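Local coordinates for putative protease (PDB 3KD4), which is of unknown function but is thought to be an exported protease, probably with a transglutaminase-like central region, at residues 128-132 and 321-325; 271-276 and 288-293. All blocks are in the same frame, centred on the assembly; numbering follows the deposited sequence. Where two conformers were deposited one is given.

Interaction 1 (128-132 and 321-325)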
ATOM      1  N   LEU A 128     -19.889 -10.316   7.294  1.00 16.72           N
ATOM      2  CA  LEU A 128     -18.620 -11.024   7.275  1.00 16.54           C
ATOM      3  C   LEU A 128     -17.884 -10.546   6.016  1.00 16.67           C
ATOM      4  O   LEU A 128     -18.418 -10.606   4.912  1.00 17.45           O
ATOM      5  CB  LEU A 128     -18.832 -12.551   7.275  1.00 17.18           C
ATOM      6  CG  LEU A 128     -17.568 -13.400   7.288  1.00 17.20           C
ATOM      7  CD1 LEU A 128     -16.668 -13.041   8.507  1.00 23.32           C
ATOM      8  CD2 LEU A 128     -17.826 -14.923   7.336  1.00 22.80           C
ATOM      9  N   ASP A 129     -16.649 -10.073   6.178  1.00 16.95           N
ATOM     10  CA  ASP A 129     -15.948  -9.343   5.143  1.00 17.63           C
ATOM     11  C   ASP A 129     -14.429  -9.665   5.276  1.00 17.01           C
ATOM     12  O   ASP A 129     -13.783  -9.158   6.173  1.00 16.72           O
ATOM     13  CB  ASP A 129     -16.224  -7.841   5.331  1.00 16.78           C
ATOM     14  CG  ASP A 129     -15.808  -6.976   4.129  1.00 18.33           C
ATOM     15  OD1 ASP A 129     -15.032  -7.418   3.237  1.00 20.43           O
ATOM     16  OD2 ASP A 129     -16.296  -5.810   4.092  1.00 19.61           O
ATOM     17  N   ILE A 130     -13.934 -10.532   4.409  1.00 16.69           N
ATOM     18  CA  ILE A 130     -12.618 -11.161   4.553  1.00 17.37           C
ATOM     19  C   ILE A 130     -11.769 -10.820   3.334  1.00 17.14           C
ATOM     20  O   ILE A 130     -12.266 -10.828   2.214  1.00 15.76           O
ATOM     21  CB  ILE A 130     -12.768 -12.692   4.652  1.00 16.71           C
ATOM     22  CG1 ILE A 130     -13.569 -13.084   5.916  1.00 18.25           C
ATOM     23  CG2 ILE A 130     -11.434 -13.400   4.741  1.00 17.66           C
ATOM     24  CD1 ILE A 130     -14.125 -14.503   5.834  1.00 14.31           C
ATOM     25  N   ASN A 131     -10.502 -10.488   3.588  1.00 17.66           N
ATOM     26  CA  ASN A 131      -9.475 -10.367   2.586  1.00 18.16           C
ATOM     27  C   ASN A 131      -8.160 -10.812   3.225  1.00 18.85           C
ATOM     28  O   ASN A 131      -7.395  -9.986   3.732  1.00 20.96           O
ATOM     29  CB  ASN A 131      -9.349  -8.913   2.108  1.00 19.56           C
ATOM     30  CG  ASN A 131      -8.225  -8.729   1.103  1.00 22.27           C
ATOM     31  OD1 ASN A 131      -7.973  -9.598   0.261  1.00 26.80           O
ATOM     32  ND2 ASN A 131      -7.561  -7.588   1.171  1.00 20.38           N
ATOM     33  N   GLU A 132      -7.890 -12.106   3.226  1.00 17.49           N
ATOM     34  CA  GLU A 132      -6.810 -12.620   4.039  1.00 17.58           C
ATOM     35  C   GLU A 132      -5.667 -13.124   3.186  1.00 17.24           C
ATOM     36  O   GLU A 132      -5.843 -13.989   2.344  1.00 15.76           O
ATOM     37  CB  GLU A 132      -7.314 -13.743   4.946  1.00 18.18           C
ATOM     38  CG  GLU A 132      -6.312 -14.178   5.996  1.00 18.85           C
ATOM     39  CD  GLU A 132      -6.228 -13.211   7.164  1.00 20.41           C
ATOM     40  OE1 GLU A 132      -7.031 -12.255   7.210  1.00 22.30           O
ATOM     41  OE2 GLU A 132      -5.356 -13.418   8.033  1.00 22.28           O
ATOM     42  N   GLY A 321     -16.152  -7.508  -0.377  1.00 18.93           N
ATOM     43  CA  GLY A 321     -16.661  -6.482   0.537  1.00 18.23           C
ATOM     44  C   GLY A 321     -15.666  -5.333   0.637  1.00 18.17           C
ATOM     45  O   GLY A 321     -14.901  -5.025  -0.300  1.00 19.12           O
ATOM     46  N   LEU A 322     -15.678  -4.690   1.777  1.00 17.81           N
ATOM     47  CA  LEU A 322     -14.843  -3.519   2.020  1.00 17.12           C
ATOM     48  C   LEU A 322     -13.404  -3.885   2.406  1.00 16.80           C
ATOM     49  O   LEU A 322     -12.494  -3.071   2.243  1.00 16.72           O
ATOM     50  CB  LEU A 322     -15.516  -2.664   3.098  1.00 16.82           C
ATOM     51  CG  LEU A 322     -16.963  -2.188   2.818  1.00 18.80           C
ATOM     52  CD1 LEU A 322     -17.460  -1.283   3.985  1.00 14.93           C
ATOM     53  CD2 LEU A 322     -17.154  -1.472   1.456  1.00 16.60           C
ATOM     54  N   ALA A 323     -13.190  -5.106   2.881  1.00 15.99           N
ATOM     55  CA  ALA A 323     -11.868  -5.549   3.340  1.00 16.84           C
ATOM     56  C   ALA A 323     -10.860  -5.595   2.207  1.00 17.73           C
ATOM     57  O   ALA A 323      -9.694  -5.387   2.440  1.00 18.28           O
ATOM     58  CB  ALA A 323     -11.936  -6.942   4.109  1.00 15.39           C
ATOM     59  N   ALA A 324     -11.317  -5.799   0.978  1.00 18.25           N
ATOM     60  CA  ALA A 324     -10.451  -5.799  -0.183  1.00 18.15           C
ATOM     61  C   ALA A 324     -10.071  -4.357  -0.667  1.00 18.87           C
ATOM     62  O   ALA A 324      -9.241  -4.233  -1.558  1.00 19.19           O
ATOM     63  CB  ALA A 324     -11.124  -6.575  -1.322  1.00 18.93           C
ATOM     64  N   ILE A 325     -10.657  -3.293  -0.097  1.00 18.85           N
ATOM     65  CA  ILE A 325     -10.329  -1.924  -0.518  1.00 18.31           C
ATOM     66  C   ILE A 325      -8.899  -1.593  -0.046  1.00 20.95           C
ATOM     67  O   ILE A 325      -8.586  -1.801   1.122  1.00 21.09           O
ATOM     68  CB  ILE A 325     -11.322  -0.907   0.013  1.00 18.17           C
ATOM     69  CG1 ILE A 325     -12.722  -1.178  -0.569  1.00 16.43           C
ATOM     70  CG2 ILE A 325     -10.870   0.568  -0.284  1.00 15.30           C
ATOM     71  CD1 ILE A 325     -13.853  -0.323   0.061  1.00 16.14           C
TER
HETATM   72  O   HOH W   1     -13.857  -8.634   1.159  1.00 16.88           O

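Interaction 2 (271-276 and 288-293)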
ATOM      1  N   TYR A 271     -15.824  -0.175  10.189  1.00 19.04           N
ATOM      2  CA  TYR A 271     -16.137   0.424   8.898  1.00 19.39           C
ATOM      3  C   TYR A 271     -17.034   1.677   9.011  1.00 20.55           C
ATOM      4  O   TYR A 271     -17.947   1.875   8.211  1.00 21.91           O
ATOM      5  CB  TYR A 271     -16.769  -0.620   7.939  1.00 19.14           C
ATOM      6  CG  TYR A 271     -15.862  -1.776   7.698  1.00 19.14           C
ATOM      7  CD1 TYR A 271     -14.896  -1.720   6.706  1.00 19.29           C
ATOM      8  CD2 TYR A 271     -15.898  -2.894   8.522  1.00 19.33           C
ATOM      9  CE1 TYR A 271     -14.034  -2.759   6.488  1.00 19.73           C
ATOM     10  CE2 TYR A 271     -15.033  -3.967   8.304  1.00 18.31           C
ATOM     11  CZ  TYR A 271     -14.094  -3.878   7.310  1.00 21.43           C
ATOM     12  OH  TYR A 271     -13.251  -4.921   7.079  1.00 20.12           O
ATOM     13  N   THR A 272     -16.735   2.554   9.966  1.00 20.78           N
ATOM     14  CA  THR A 272     -17.427   3.848   9.879  0.50 20.59           C
ATOM     15  C   THR A 272     -16.512   4.963  10.348  1.00 20.19           C
ATOM     16  O   THR A 272     -15.265   4.800  10.350  1.00 18.56           O
ATOM     17  CB  THR A 272     -18.854   3.843  10.550  0.50 20.46           C
ATOM     18  OG1 THR A 272     -19.573   5.086  10.260  0.50 21.16           O
ATOM     19  CG2 THR A 272     -18.730   3.604  12.040  0.50 19.82           C
ATOM     20  N   VAL A 273     -17.118   6.122  10.547  1.00 19.76           N
ATOM     21  CA  VAL A 273     -16.423   7.379  10.722  1.00 18.98           C
ATOM     22  C   VAL A 273     -16.969   8.032  11.946  1.00 19.22           C
ATOM     23  O   VAL A 273     -18.090   7.733  12.347  1.00 18.91           O
ATOM     24  CB  VAL A 273     -16.650   8.306   9.505  1.00 19.45           C
ATOM     25  CG1 VAL A 273     -15.839   7.795   8.291  1.00 18.17           C
ATOM     26  CG2 VAL A 273     -18.173   8.514   9.162  1.00 17.32           C
ATOM     27  N   ARG A 274     -16.178   8.905  12.571  1.00 19.25           N
ATOM     28  CA  ARG A 274     -16.736   9.796  13.560  1.00 19.83           C
ATOM     29  C   ARG A 274     -17.666  10.749  12.846  1.00 19.92           C
ATOM     30  O   ARG A 274     -17.621  10.923  11.626  1.00 17.75           O
ATOM     31  CB  ARG A 274     -15.675  10.598  14.295  1.00 20.31           C
ATOM     32  CG  ARG A 274     -14.839   9.750  15.243  1.00 21.50           C
ATOM     33  CD  ARG A 274     -13.676  10.572  15.769  1.00 23.29           C
ATOM     34  NE  ARG A 274     -12.685  10.789  14.725  1.00 22.86           N
ATOM     35  CZ  ARG A 274     -11.833  11.803  14.669  1.00 22.42           C
ATOM     36  NH1 ARG A 274     -11.768  12.732  15.623  1.00 22.57           N
ATOM     37  NH2 ARG A 274     -11.012  11.880  13.639  1.00 22.46           N
ATOM     38  N   ASP A 275     -18.524  11.374  13.626  1.00 20.80           N
ATOM     39  CA  ASP A 275     -19.324  12.444  13.124  1.00 22.19           C
ATOM     40  C   ASP A 275     -18.439  13.439  12.358  1.00 21.57           C
ATOM     41  O   ASP A 275     -17.427  13.877  12.880  1.00 20.90           O
ATOM     42  CB  ASP A 275     -19.956  13.117  14.317  1.00 24.39           C
ATOM     43  CG  ASP A 275     -20.707  14.305  13.938  1.00 28.95           C
ATOM     44  OD1 ASP A 275     -21.858  14.112  13.526  1.00 40.07           O
ATOM     45  OD2 ASP A 275     -20.138  15.408  14.031  1.00 33.57           O
ATOM     46  N   ILE A 276     -18.822  13.802  11.132  1.00 20.78           N
ATOM     47  CA  ILE A 276     -17.900  14.512  10.252  1.00 21.39           C
ATOM     48  C   ILE A 276     -17.490  15.918  10.769  1.00 20.71           C
ATOM     49  O   ILE A 276     -16.345  16.338  10.580  1.00 18.69           O
ATOM     50  CB  ILE A 276     -18.426  14.534   8.816  1.00 21.83           C
ATOM     51  CG1 ILE A 276     -18.262  13.148   8.214  1.00 26.44           C
ATOM     52  CG2 ILE A 276     -17.566  15.376   7.897  1.00 24.39           C
ATOM     53  CD1 ILE A 276     -16.779  12.788   7.918  1.00 24.60           C
ATOM     54  N   LEU A 288     -10.646   7.280   5.648  1.00 17.55           N
ATOM     55  CA  LEU A 288     -12.057   7.227   5.345  1.00 17.35           C
ATOM     56  C   LEU A 288     -12.747   8.526   5.801  1.00 17.23           C
ATOM     57  O   LEU A 288     -13.559   9.087   5.078  1.00 16.16           O
ATOM     58  CB  LEU A 288     -12.696   6.014   6.010  1.00 17.20           C
ATOM     59  CG  LEU A 288     -14.192   5.789   5.786  1.00 17.83           C
ATOM     60  CD1 LEU A 288     -14.487   5.561   4.296  1.00 15.65           C
ATOM     61  CD2 LEU A 288     -14.707   4.589   6.661  1.00 15.66           C
ATOM     62  N   GLU A 289     -12.423   8.972   7.003  1.00 17.68           N
ATOM     63  CA  GLU A 289     -12.950  10.238   7.534  1.00 17.60           C
ATOM     64  C   GLU A 289     -12.538  11.425   6.675  1.00 17.70           C
ATOM     65  O   GLU A 289     -13.347  12.303   6.384  1.00 17.95           O
ATOM     66  CB  GLU A 289     -12.479  10.448   8.974  1.00 17.94           C
ATOM     67  CG  GLU A 289     -13.255   9.621   9.986  1.00 18.83           C
ATOM     68  CD  GLU A 289     -12.659   9.648  11.404  1.00 22.74           C
ATOM     69  OE1 GLU A 289     -11.478  10.045  11.553  1.00 21.47           O
ATOM     70  OE2 GLU A 289     -13.381   9.298  12.375  1.00 21.92           O
ATOM     71  N   ILE A 290     -11.271  11.467   6.281  1.00 17.81           N
ATOM     72  CA  ILE A 290     -10.783  12.569   5.467  1.00 18.17           C
ATOM     73  C   ILE A 290     -11.431  12.581   4.084  1.00 17.76           C
ATOM     74  O   ILE A 290     -11.874  13.633   3.591  1.00 17.64           O
ATOM     75  CB  ILE A 290      -9.218  12.567   5.402  1.00 19.34           C
ATOM     76  CG1 ILE A 290      -8.640  12.863   6.796  1.00 19.64           C
ATOM     77  CG2 ILE A 290      -8.692  13.599   4.375  1.00 18.52           C
ATOM     78  CD1 ILE A 290      -7.109  12.571   6.926  1.00 24.37           C
ATOM     79  N   ALA A 291     -11.548  11.412   3.483  1.00 17.69           N
ATOM     80  CA  ALA A 291     -12.214  11.299   2.199  1.00 17.54           C
ATOM     81  C   ALA A 291     -13.649  11.835   2.261  1.00 16.56           C
ATOM     82  O   ALA A 291     -14.077  12.530   1.356  1.00 15.62           O
ATOM     83  CB  ALA A 291     -12.222   9.839   1.733  1.00 18.37           C
ATOM     84  N   GLN A 292     -14.389  11.497   3.311  1.00 17.11           N
ATOM     85  CA  GLN A 292     -15.796  11.930   3.431  1.00 16.59           C
ATOM     86  C   GLN A 292     -15.893  13.396   3.752  1.00 16.79           C
ATOM     87  O   GLN A 292     -16.768  14.077   3.234  1.00 17.46           O
ATOM     88  CB  GLN A 292     -16.568  11.107   4.471  1.00 17.01           C
ATOM     89  CG  GLN A 292     -18.051  11.480   4.617  1.00 17.82           C
ATOM     90  CD  GLN A 292     -18.888  11.303   3.362  1.00 19.10           C
ATOM     91  OE1 GLN A 292     -18.410  10.815   2.346  1.00 20.10           O
ATOM     92  NE2 GLN A 292     -20.166  11.686   3.445  1.00 18.01           N
ATOM     93  N   LEU A 293     -14.984  13.898   4.589  1.00 16.89           N
ATOM     94  CA  LEU A 293     -14.958  15.331   4.900  1.00 16.35           C
ATOM     95  C   LEU A 293     -14.754  16.188   3.626  1.00 16.13           C
ATOM     96  O   LEU A 293     -15.476  17.169   3.354  1.00 15.85           O
ATOM     97  CB  LEU A 293     -13.856  15.622   5.925  1.00 16.70           C
ATOM     98  CG  LEU A 293     -13.717  17.104   6.285  1.00 16.61           C
ATOM     99  CD1 LEU A 293     -15.080  17.639   6.798  1.00 14.47           C
ATOM    100  CD2 LEU A 293     -12.570  17.375   7.308  1.00 16.30           C
TER

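Interaction 1 (128-132 and 321-325)
Asp129 holds its side chain in a t rotamer, carrying the carboxylate to the loop, where it receives two successive amides: Leu322 N donates to OD2 at 2.6 Å and Ala323 N to OD1 at 3.0 Å. The two oxygens of an aspartate suit this pair of donors at the start of the type I turn 322-325, which Ile325 N closes on Leu322 O. Gly321 fits because a CB there would clash with Asp129 OD1. The strand 129-133 edges a three-stranded antiparallel sheet, and the loop joins strands 305-312 and 327-334 of another, so the contact ties together two separate sheets. Alternation along the strand turns Ile130 away, onto Trp15 and Ile147, while Asn131, also t, makes a weak hydrogen bond from ND2 to Ala323 O (3.3 Å). The small Ala323 methyl lies between Asp129 and Asn131, its CB 3.8 Å from Asn131 CB. Leu322 packs on helix 211-222. A water bridges Asp129 OD1 (2.7 Å), Ile130 O (2.9 Å) and Gly321 N (3.0 Å).

Interaction 2 (271-276 and 288-293)
Extended backbone at Val273 and Arg274 passes alongside the helical segment 288-293, coming closest at Val273 and Glu289 (CA atoms 5.5 Å apart), before Asp275, as N-cap, starts the helix beginning at Ile276. Glu289 reaches out of its helix to Arg274 and uses both carboxylate oxygens: OE2 accepts from Arg274 N (2.8 Å) and NE (2.9 Å), and OE1 from NH2 (2.8 Å). One carboxylate thus holds the guanidinium by a salt bridge and the backbone by a separate hydrogen bond, which suits a charge in a buried contact. Val273 CG1 rests 3.6 Å from Leu288 CG and also 3.6 Å from Glu289 CG. Branched Ile276 spans the next turn, with CG2 3.5 Å from Leu293 CD1 and CD1 3.8 Å from Gln292 CG. Arg274 also hydrogen-bonds Ser282 at the end of helix 276-282 and the carbonyl of Tyr284 in the short strand 284-285, while Val273 and Gln292 meet Leu222 of helix 211-222, and Ile276 and Leu293 meet Ser230 of helix 228-238.

Tyr271 joins the two contacts, whose centres lie 18 Å apart. Its side chain packs against the loop of interaction 1, with Tyr271 CE1 3.7 Å from Leu322 CB and Tyr271 OH 3.8 Å from Ala323 CB. Helix 211-222 is a shared backing: Leu322 rests on its Ala214, Leu215 and Leu218, and Val273 on its Leu222. Glycerol, probably from the crystallisation liquor, hydrogen-bonds both to Asp129 O and to Tyr271 OH, atoms only 4.4 Å apart, which is consistent with a small pocket between the contacts. Whether a natural ligand uses it is unknown. Interaction 1 joins segments 189 residues apart, whereas interaction 2 is local, its segments 12 residues apart.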